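Local coordinates for processed glycerol phosphate lipoteichoic acid synthase 2 (PDB 2W8D), which belongs to the lipoteichoic acid synthases, with a sulfatase-family domain of the alkaline phosphatase clan that holds a magnesium ion, at residues N33-S38 against T191-L196; T125-H130 against K150-A155; E9-M14 against D327-G332. All coordinates share one frame; numbering follows the deposited sequence.

Contact 1. Residues N33-S38 against T191-L196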
loop_
_atom_site.group_PDB
_atom_site.type_symbol
_atom_site.label_atom_id
_atom_site.label_comp_id
_atom_site.label_asym_id
_atom_site.label_seq_id
_atom_site.Cartn_x
_atom_site.Cartn_y
_atom_site.Cartn_z
ATOM N N ASN A 33 8.063 14.407 8.278
ATOM C CA ASN A 33 7.263 14.296 7.105
ATOM C C ASN A 33 6.965 12.807 6.823
ATOM O O ASN A 33 7.656 11.906 7.332
ATOM C CB ASN A 33 8.017 14.898 5.937
ATOM C CG ASN A 33 8.405 16.330 6.179
ATOM O OD1 ASN A 33 7.552 17.174 6.406
ATOM N ND2 ASN A 33 9.698 16.619 6.128
ATOM N N VAL A 34 5.922 12.566 6.030
ATOM C CA VAL A 34 5.633 11.251 5.540
ATOM C C VAL A 34 5.615 11.381 4.020
ATOM O O VAL A 34 5.023 12.321 3.479
ATOM C CB VAL A 34 4.230 10.736 6.040
ATOM C CG1 VAL A 34 3.868 9.344 5.416
ATOM C CG2 VAL A 34 4.150 10.727 7.570
ATOM N N ILE A 35 6.265 10.429 3.345
ATOM C CA ILE A 35 6.247 10.332 1.893
ATOM C C ILE A 35 5.827 8.883 1.551
ATOM O O ILE A 35 6.573 7.935 1.792
ATOM C CB ILE A 35 7.659 10.651 1.302
ATOM C CG1 ILE A 35 8.083 12.109 1.571
ATOM C CG2 ILE A 35 7.714 10.336 -0.189
ATOM C CD1 ILE A 35 9.566 12.421 1.273
ATOM N N TYR A 36 4.626 8.699 1.018
ATOM C CA TYR A 36 4.233 7.377 0.586
ATOM C C TYR A 36 4.592 7.259 -0.880
ATOM O O TYR A 36 4.436 8.231 -1.635
ATOM C CB TYR A 36 2.710 7.168 0.733
ATOM C CG TYR A 36 2.224 6.644 2.042
ATOM C CD1 TYR A 36 1.934 7.499 3.098
ATOM C CD2 TYR A 36 1.962 5.287 2.206
ATOM C CE1 TYR A 36 1.423 7.018 4.314
ATOM C CE2 TYR A 36 1.453 4.785 3.418
ATOM C CZ TYR A 36 1.195 5.670 4.464
ATOM O OH TYR A 36 0.704 5.179 5.649
ATOM N N VAL A 37 5.026 6.075 -1.287
ATOM C CA VAL A 37 5.200 5.723 -2.699
ATOM C C VAL A 37 4.490 4.421 -3.023
ATOM O O VAL A 37 4.796 3.389 -2.446
ATOM C CB VAL A 37 6.676 5.537 -3.104
ATOM C CG1 VAL A 37 6.756 5.274 -4.597
ATOM C CG2 VAL A 37 7.511 6.780 -2.682
ATOM N N SER A 38 3.532 4.486 -3.940
ATOM C CA SER A 38 2.848 3.319 -4.435
ATOM C C SER A 38 3.605 2.783 -5.635
ATOM O O SER A 38 3.657 3.431 -6.681
ATOM C CB SER A 38 1.415 3.703 -4.836
ATOM O OG SER A 38 0.804 2.711 -5.642
ATOM N N THR A 191 2.506 13.092 2.089
ATOM C CA THR A 191 2.452 13.086 0.623
ATOM C C THR A 191 2.403 11.691 0.044
ATOM O O THR A 191 2.934 10.753 0.650
ATOM C CB THR A 191 3.670 13.785 -0.011
ATOM O OG1 THR A 191 4.876 13.254 0.547
ATOM C CG2 THR A 191 3.614 15.245 0.262
ATOM N N LYS A 192 1.754 11.570 -1.120
ATOM C CA LYS A 192 1.586 10.300 -1.808
ATOM C C LYS A 192 2.082 10.416 -3.230
ATOM O O LYS A 192 1.614 11.291 -3.973
ATOM C CB LYS A 192 0.109 9.871 -1.852
ATOM C CG LYS A 192 -0.523 9.481 -0.504
ATOM C CD LYS A 192 -2.004 9.984 -0.409
ATOM C CE LYS A 192 -2.831 9.520 -1.582
ATOM N NZ LYS A 192 -2.739 8.019 -1.715
ATOM N N PHE A 193 3.007 9.527 -3.607
ATOM C CA PHE A 193 3.462 9.429 -4.984
ATOM C C PHE A 193 2.943 8.157 -5.659
ATOM O O PHE A 193 3.298 7.031 -5.268
ATOM C CB PHE A 193 4.989 9.468 -5.020
ATOM C CG PHE A 193 5.569 10.824 -4.704
ATOM C CD1 PHE A 193 6.020 11.642 -5.717
ATOM C CD2 PHE A 193 5.654 11.277 -3.392
ATOM C CE1 PHE A 193 6.550 12.905 -5.423
ATOM C CE2 PHE A 193 6.183 12.493 -3.095
ATOM C CZ PHE A 193 6.644 13.330 -4.107
ATOM N N ILE A 194 2.069 8.322 -6.648
ATOM C CA ILE A 194 1.479 7.160 -7.316
ATOM C C ILE A 194 2.169 6.935 -8.660
ATOM O O ILE A 194 1.949 7.697 -9.611
ATOM C CB ILE A 194 -0.060 7.294 -7.518
ATOM C CG1 ILE A 194 -0.755 7.902 -6.278
ATOM C CG2 ILE A 194 -0.683 5.904 -7.998
ATOM C CD1 ILE A 194 -0.695 7.064 -4.998
ATOM N N THR A 195 3.021 5.911 -8.722
ATOM C CA THR A 195 3.780 5.604 -9.935
ATOM C C THR A 195 2.832 5.006 -10.960
ATOM O O THR A 195 1.774 4.542 -10.594
ATOM C CB THR A 195 4.990 4.648 -9.664
ATOM O OG1 THR A 195 4.545 3.335 -9.226
ATOM C CG2 THR A 195 5.906 5.269 -8.625
ATOM N N LEU A 196 3.254 4.983 -12.223
ATOM C CA LEU A 196 2.458 4.579 -13.387
ATOM C C LEU A 196 3.101 3.563 -14.329
ATOM O O LEU A 196 2.374 2.834 -15.028
ATOM C CB LEU A 196 2.198 5.809 -14.260
ATOM C CG LEU A 196 0.935 6.565 -13.878
ATOM C CD1 LEU A 196 0.763 7.811 -14.716
ATOM C CD2 LEU A 196 -0.299 5.625 -13.935
HETATM O O HOH W 1 1.041 2.666 -8.465
#
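T195 grips the carbonyl of S38 with two donors, its hydroxyl OG1 at 2.7 Å and its backbone N at 3.3 Å, where two neighbouring parallel strands of the central sheet end in this alkaline phosphatase-like alpha/beta fold. The hydroxyl lies in the plane of that carbonyl, on a lone pair. It can do so because T195 holds OG1 between its own backbone N and carbonyl carbon (chi1 65°), leaving CG2 to meet V37 CG1. A similar double grip is found four residues earlier, where V34 O takes T191 OG1 on a lone pair at 3.1 Å and T191 N from above the carbonyl plane. Between them runs the usual parallel pattern, Y36 N to T191 O, F193 N to Y36 O and S38 N to F193 O, the strand axes inclined by only 18°.

I35, V37, T191 and F193 share one face of this pair. I35 CG2 reaches F193 CD2 at 3.9 Å, approaching the ring obliquely, while Y36 O sits at the ring's edge, in its plane. Helix 171-183 packs on this side, touching T191 through L182 and F193 through S178. On the other face S38 CB rests on I194 CD1, and K192, whose chain is bent, carries NZ to salt bridges with E88 and E92.

Farther out lies the metal site, with the S38 side chain about 6 Å from the magnesium ion. T195 OG1 also accepts from the backbone N of E40, a magnesium ligand, and so acts as a second-shell link between strand 189-194 and that ligand. Beside it, a water 2.8 Å from S38 OG probably donates to T195 O, 2.9 Å away.

Contact 2. Residues T125-H130 against K150-A155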
loop_
_atom_site.group_PDB
_atom_site.type_symbol
_atom_site.label_atom_id
_atom_site.label_comp_id
_atom_site.label_asym_id
_atom_site.label_seq_id
_atom_site.Cartn_x
_atom_site.Cartn_y
_atom_site.Cartn_z
ATOM N N THR A 125 0.506 19.464 6.096
ATOM C CA THR A 125 -0.099 19.736 4.818
ATOM C C THR A 125 -0.058 18.414 4.040
ATOM O O THR A 125 0.929 17.701 4.098
ATOM C CB THR A 125 0.637 20.872 4.092
ATOM O OG1 THR A 125 0.568 22.087 4.880
ATOM C CG2 THR A 125 -0.017 21.132 2.757
ATOM N N SER A 126 -1.133 18.048 3.362
ATOM C CA SER A 126 -1.148 16.808 2.599
ATOM C C SER A 126 -1.301 17.072 1.100
ATOM O O SER A 126 -2.033 17.996 0.697
ATOM C CB SER A 126 -2.208 15.812 3.127
ATOM O OG SER A 126 -3.499 16.406 3.295
ATOM N N ALA A 127 -0.585 16.284 0.292
ATOM C CA ALA A 127 -0.652 16.376 -1.179
ATOM C C ALA A 127 -0.445 15.012 -1.855
ATOM O O ALA A 127 0.372 14.217 -1.400
ATOM C CB ALA A 127 0.392 17.375 -1.701
ATOM N N THR A 128 -1.164 14.754 -2.955
ATOM C CA THR A 128 -0.876 13.595 -3.790
ATOM C C THR A 128 -0.169 14.043 -5.054
ATOM O O THR A 128 -0.490 15.109 -5.577
ATOM C CB THR A 128 -2.169 12.884 -4.184
ATOM O OG1 THR A 128 -2.820 12.419 -2.994
ATOM C CG2 THR A 128 -1.885 11.722 -5.138
ATOM N N PHE A 129 0.784 13.230 -5.539
ATOM C CA PHE A 129 1.433 13.454 -6.827
ATOM C C PHE A 129 1.099 12.309 -7.748
ATOM O O PHE A 129 1.156 11.152 -7.351
ATOM C CB PHE A 129 2.947 13.542 -6.654
ATOM C CG PHE A 129 3.378 14.677 -5.780
ATOM C CD1 PHE A 129 3.834 15.871 -6.341
ATOM C CD2 PHE A 129 3.279 14.581 -4.392
ATOM C CE1 PHE A 129 4.203 16.926 -5.534
ATOM C CE2 PHE A 129 3.655 15.648 -3.573
ATOM C CZ PHE A 129 4.112 16.817 -4.145
ATOM N N HIS A 130 0.766 12.598 -8.989
ATOM C CA HIS A 130 0.422 11.541 -9.919
ATOM C C HIS A 130 0.404 12.106 -11.322
ATOM O O HIS A 130 -0.123 13.192 -11.557
ATOM C CB HIS A 130 -0.942 10.998 -9.556
ATOM C CG HIS A 130 -1.368 9.828 -10.373
ATOM N ND1 HIS A 130 -0.638 8.658 -10.435
ATOM C CD2 HIS A 130 -2.452 9.643 -11.153
ATOM C CE1 HIS A 130 -1.258 7.805 -11.228
ATOM N NE2 HIS A 130 -2.363 8.376 -11.670
ATOM N N LYS A 150 -3.891 19.048 -1.273
ATOM C CA LYS A 150 -3.426 19.355 -2.623
ATOM C C LYS A 150 -3.316 18.131 -3.536
ATOM O O LYS A 150 -2.890 17.055 -3.122
ATOM C CB LYS A 150 -2.083 20.088 -2.572
ATOM C CG LYS A 150 -2.081 21.478 -1.920
ATOM C CD LYS A 150 -0.643 21.836 -1.593
ATOM C CE LYS A 150 -0.487 23.115 -0.784
ATOM N NZ LYS A 150 -0.932 24.297 -1.571
ATOM N N PHE A 151 -3.686 18.310 -4.799
ATOM C CA PHE A 151 -3.585 17.233 -5.755
ATOM C C PHE A 151 -2.747 17.666 -6.954
ATOM O O PHE A 151 -3.229 18.347 -7.820
ATOM C CB PHE A 151 -5.003 16.760 -6.165
ATOM C CG PHE A 151 -5.027 15.446 -6.922
ATOM C CD1 PHE A 151 -3.840 14.832 -7.338
ATOM C CD2 PHE A 151 -6.237 14.839 -7.234
ATOM C CE1 PHE A 151 -3.849 13.618 -8.036
ATOM C CE2 PHE A 151 -6.263 13.610 -7.949
ATOM C CZ PHE A 151 -5.065 13.006 -8.349
ATOM N N PHE A 152 -1.477 17.264 -6.997
ATOM C CA PHE A 152 -0.619 17.566 -8.149
ATOM C C PHE A 152 -0.812 16.533 -9.240
ATOM O O PHE A 152 -0.047 15.580 -9.331
ATOM C CB PHE A 152 0.862 17.661 -7.750
ATOM C CG PHE A 152 1.170 18.827 -6.846
ATOM C CD1 PHE A 152 1.226 20.116 -7.349
ATOM C CD2 PHE A 152 1.372 18.634 -5.486
ATOM C CE1 PHE A 152 1.487 21.229 -6.513
ATOM C CE2 PHE A 152 1.637 19.720 -4.640
ATOM C CZ PHE A 152 1.677 21.026 -5.155
ATOM N N ASP A 153 -1.833 16.708 -10.070
ATOM C CA ASP A 153 -2.066 15.748 -11.145
ATOM C C ASP A 153 -1.276 16.122 -12.419
ATOM O O ASP A 153 -0.354 16.966 -12.376
ATOM C CB ASP A 153 -3.565 15.569 -11.430
ATOM C CG ASP A 153 -4.174 16.789 -12.097
ATOM O OD1 ASP A 153 -3.469 17.827 -12.259
ATOM O OD2 ASP A 153 -5.366 16.712 -12.460
ATOM N N SER A 154 -1.638 15.476 -13.533
ATOM C CA SER A 154 -0.974 15.653 -14.823
ATOM C C SER A 154 -0.937 17.090 -15.334
ATOM O O SER A 154 -0.108 17.414 -16.175
ATOM C CB SER A 154 -1.532 14.697 -15.901
ATOM O OG SER A 154 -2.853 15.028 -16.294
ATOM N N ALA A 155 -1.802 17.959 -14.830
ATOM C CA ALA A 155 -1.751 19.372 -15.245
ATOM C C ALA A 155 -0.419 20.034 -14.838
ATOM O O ALA A 155 -0.028 21.034 -15.416
ATOM C CB ALA A 155 -2.959 20.167 -14.705
#
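F129 and F152, paired in register, lie on the same face of a parallel strand pair; in both, CG is anti to the carbonyl carbon (chi1 -62° and -66°), and the side chains run alongside each other. Their ring planes are nearly parallel, 18° apart, but offset until there is little overlap. F152 CD2 stands over one face of F129, 3.3 Å from F129 CE1, so the packing is close at this rim. A127 CB adds to the same apolar patch, 4.0 Å from F152 CE2, and K150 CB follows beside A127 CB.

F151 lies on the opposite face of the sheet alongside T128. In this residue CG is anti to the backbone N, and ring atom CE1 reaches T128 CG2 at 4.0 Å, while H130 CB comes to the ring edge near its plane. Y143 of helix 139-145, the crossover helix of the beta-alpha-beta unit running from strand 125-130 to strand 150-152, meets the F151 ring edge-to-face.

The strands themselves are joined by K150 N to S126 O, T128 N to K150 O, F152 N to T128 O at 2.8 Å, and H130 N to F152 O at 3.1 Å. Past F152 the second segment leaves the sheet: D153 OD1 accepts from A155 N at 3.1 Å in an Asx turn, the donor standing well above the carboxylate plane. D153 CB lies over one face of the F151 ring, toward the rim, and D153 OD2 accepts from the backbone N of Q134.

Contact 3. Residues E9-M14 against D327-G332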
loop_
_atom_site.group_PDB
_atom_site.type_symbol
_atom_site.label_atom_id
_atom_site.label_comp_id
_atom_site.label_asym_id
_atom_site.label_seq_id
_atom_site.Cartn_x
_atom_site.Cartn_y
_atom_site.Cartn_z
ATOM N N GLU A 9 -21.643 -1.374 18.444
ATOM C CA GLU A 9 -21.120 -2.732 18.302
ATOM C C GLU A 9 -19.732 -2.736 17.647
ATOM O O GLU A 9 -18.831 -3.479 18.076
ATOM C CB GLU A 9 -22.104 -3.593 17.501
ATOM C CG GLU A 9 -21.890 -5.106 17.629
ATOM C CD GLU A 9 -22.208 -5.871 16.336
ATOM O OE1 GLU A 9 -23.187 -5.509 15.632
ATOM O OE2 GLU A 9 -21.475 -6.841 16.030
ATOM N N VAL A 10 -19.565 -1.897 16.622
ATOM C CA VAL A 10 -18.280 -1.783 15.938
ATOM C C VAL A 10 -17.215 -1.145 16.835
ATOM O O VAL A 10 -16.060 -1.579 16.845
ATOM C CB VAL A 10 -18.389 -1.059 14.564
ATOM C CG1 VAL A 10 -17.011 -0.688 14.027
ATOM C CG2 VAL A 10 -19.098 -1.946 13.549
ATOM N N GLU A 11 -17.606 -0.134 17.603
ATOM C CA GLU A 11 -16.668 0.529 18.500
ATOM C C GLU A 11 -16.176 -0.407 19.617
ATOM O O GLU A 11 -14.994 -0.393 19.968
ATOM C CB GLU A 11 -17.301 1.801 19.063
ATOM C CG GLU A 11 -16.512 2.492 20.154
ATOM C CD GLU A 11 -17.327 3.543 20.873
ATOM O OE1 GLU A 11 -18.579 3.463 20.867
ATOM O OE2 GLU A 11 -16.711 4.456 21.453
ATOM N N ASN A 12 -17.081 -1.223 20.153
ATOM C CA ASN A 12 -16.735 -2.166 21.223
ATOM C C ASN A 12 -15.771 -3.263 20.790
ATOM O O ASN A 12 -14.955 -3.738 21.578
ATOM C CB ASN A 12 -17.995 -2.769 21.841
ATOM C CG ASN A 12 -18.772 -1.757 22.656
ATOM O OD1 ASN A 12 -18.188 -0.849 23.256
ATOM N ND2 ASN A 12 -20.093 -1.891 22.671
ATOM N N TYR A 13 -15.877 -3.659 19.530
ATOM C CA TYR A 13 -14.977 -4.636 18.959
ATOM C C TYR A 13 -13.611 -4.006 18.609
ATOM O O TYR A 13 -12.575 -4.604 18.901
ATOM C CB TYR A 13 -15.663 -5.342 17.778
ATOM C CG TYR A 13 -14.762 -6.157 16.891
ATOM C CD1 TYR A 13 -14.722 -7.560 16.977
ATOM C CD2 TYR A 13 -13.948 -5.525 15.949
ATOM C CE1 TYR A 13 -13.881 -8.297 16.142
ATOM C CE2 TYR A 13 -13.115 -6.240 15.133
ATOM C CZ TYR A 13 -13.085 -7.614 15.222
ATOM O OH TYR A 13 -12.232 -8.267 14.358
HETATM N N MSE A 14 -13.599 -2.803 18.025
HETATM C CA MSE A 14 -12.327 -2.128 17.716
HETATM C C MSE A 14 -11.473 -1.919 18.976
HETATM O O MSE A 14 -10.255 -2.124 18.944
HETATM C CB MSE A 14 -12.517 -0.795 16.988
HETATM C CG MSE A 14 -13.252 -0.821 15.614
HETATM SE SE MSE A 14 -12.677 -2.107 14.211
HETATM C CE MSE A 14 -13.364 -1.220 12.607
ATOM N N ASP A 327 -8.595 5.562 19.725
ATOM C CA ASP A 327 -9.910 6.187 19.600
ATOM C C ASP A 327 -10.491 6.182 18.173
ATOM O O ASP A 327 -11.617 6.620 17.962
ATOM C CB ASP A 327 -9.919 7.593 20.206
ATOM C CG ASP A 327 -11.254 7.928 20.874
ATOM O OD1 ASP A 327 -12.145 7.048 20.914
ATOM O OD2 ASP A 327 -11.423 9.066 21.368
ATOM N N TYR A 328 -9.744 5.655 17.207
ATOM C CA TYR A 328 -10.227 5.557 15.820
ATOM C C TYR A 328 -10.758 4.193 15.453
ATOM O O TYR A 328 -10.262 3.172 15.923
ATOM C CB TYR A 328 -9.123 5.931 14.840
ATOM C CG TYR A 328 -8.610 7.306 15.098
ATOM C CD1 TYR A 328 -9.360 8.423 14.728
ATOM C CD2 TYR A 328 -7.389 7.507 15.739
ATOM C CE1 TYR A 328 -8.902 9.695 14.958
ATOM C CE2 TYR A 328 -6.926 8.795 15.989
ATOM C CZ TYR A 328 -7.698 9.881 15.593
ATOM O OH TYR A 328 -7.261 11.165 15.830
ATOM N N LEU A 329 -11.735 4.177 14.558
ATOM C CA LEU A 329 -12.301 2.934 14.088
ATOM C C LEU A 329 -11.536 2.484 12.849
ATOM O O LEU A 329 -11.882 2.844 11.722
ATOM C CB LEU A 329 -13.795 3.100 13.824
ATOM C CG LEU A 329 -14.662 3.481 15.033
ATOM C CD1 LEU A 329 -16.103 3.272 14.681
ATOM C CD2 LEU A 329 -14.317 2.668 16.286
HETATM N N MSE A 330 -10.481 1.710 13.095
HETATM C CA MSE A 330 -9.554 1.245 12.095
HETATM C C MSE A 330 -9.490 -0.271 12.183
HETATM O O MSE A 330 -9.462 -0.829 13.267
HETATM C CB MSE A 330 -8.178 1.847 12.335
HETATM C CG MSE A 330 -8.068 3.300 11.901
HETATM SE SE MSE A 330 -6.284 4.063 12.178
HETATM C CE MSE A 330 -6.554 5.696 11.135
ATOM N N SER A 331 -9.455 -0.927 11.027
ATOM C CA SER A 331 -9.459 -2.377 10.964
ATOM C C SER A 331 -8.093 -2.992 11.213
ATOM O O SER A 331 -8.001 -4.133 11.674
ATOM C CB SER A 331 -9.972 -2.831 9.592
ATOM O OG SER A 331 -11.381 -2.647 9.530
ATOM N N GLY A 332 -7.038 -2.240 10.906
ATOM C CA GLY A 332 -5.672 -2.783 10.927
ATOM C C GLY A 332 -4.961 -2.782 12.269
ATOM O O GLY A 332 -5.397 -2.181 13.240
#
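Helix 6-17 and the loop carrying L329 come together without a single hydrogen bond between the segments, the CA atoms of M14 and L329 standing 6.2 Å apart where L329 is the centre of an inverse gamma turn closed by a weak bond from M330 N to Y328 O. From that turn the L329 side chain extends to the helix and divides its two methyls among three residues. CD2 presses on M14 CG at 3.7 Å and on the backbone CA of E11 at 3.9 Å, while CD1 meets V10 CG1 at 4.1 Å. V10 and M14 are one helical turn apart, with M14 N bonded to V10 O, and L329 therefore packs against both ends of that turn.

M14, modelled as selenomethionine, crosses L329 at about a right angle. Its chain bends at chi2 (-50°), placing SE 3.6 Å from M330 O, and CE continues to S331 OG at 3.9 Å. On the polar flank E11 OE2 lies 5.3 Å from D327 OD1, a pair of like charges; D327 OD1 also has a long, weak ion pair with K15.

I395 of helix 380-397 touches both V10 and M14, and S392 touches S331. The contact is mainly apolar packing, in which a leucine from an irregular loop after helix 313-320 docks on one side of an N-terminal helix, with a C-terminal helix as third partner.

Contacts 1 and 2 belong to one mixed sheet, their centres 10 Å apart, and meet directly because strands 189-194 and 125-130 are neighbours in it. K192 O probably accepts from F129 N, and I194 O from H130 ND1, while the rings of F193 and F129 stack. The strand order is 33-39, 189-194, 125-130, 150-152, with the side chains of S38 and H130 about 6 and 8 Å from the magnesium ion. Contact 3 lies apart, its centre 27 Å from that of contact 1 and 30 Å from that of contact 2. Along the chain contact 3 brackets contact 1, which brackets contact 2, so the outermost pairing brings a helix near the N-terminus against a loop more than 300 residues later.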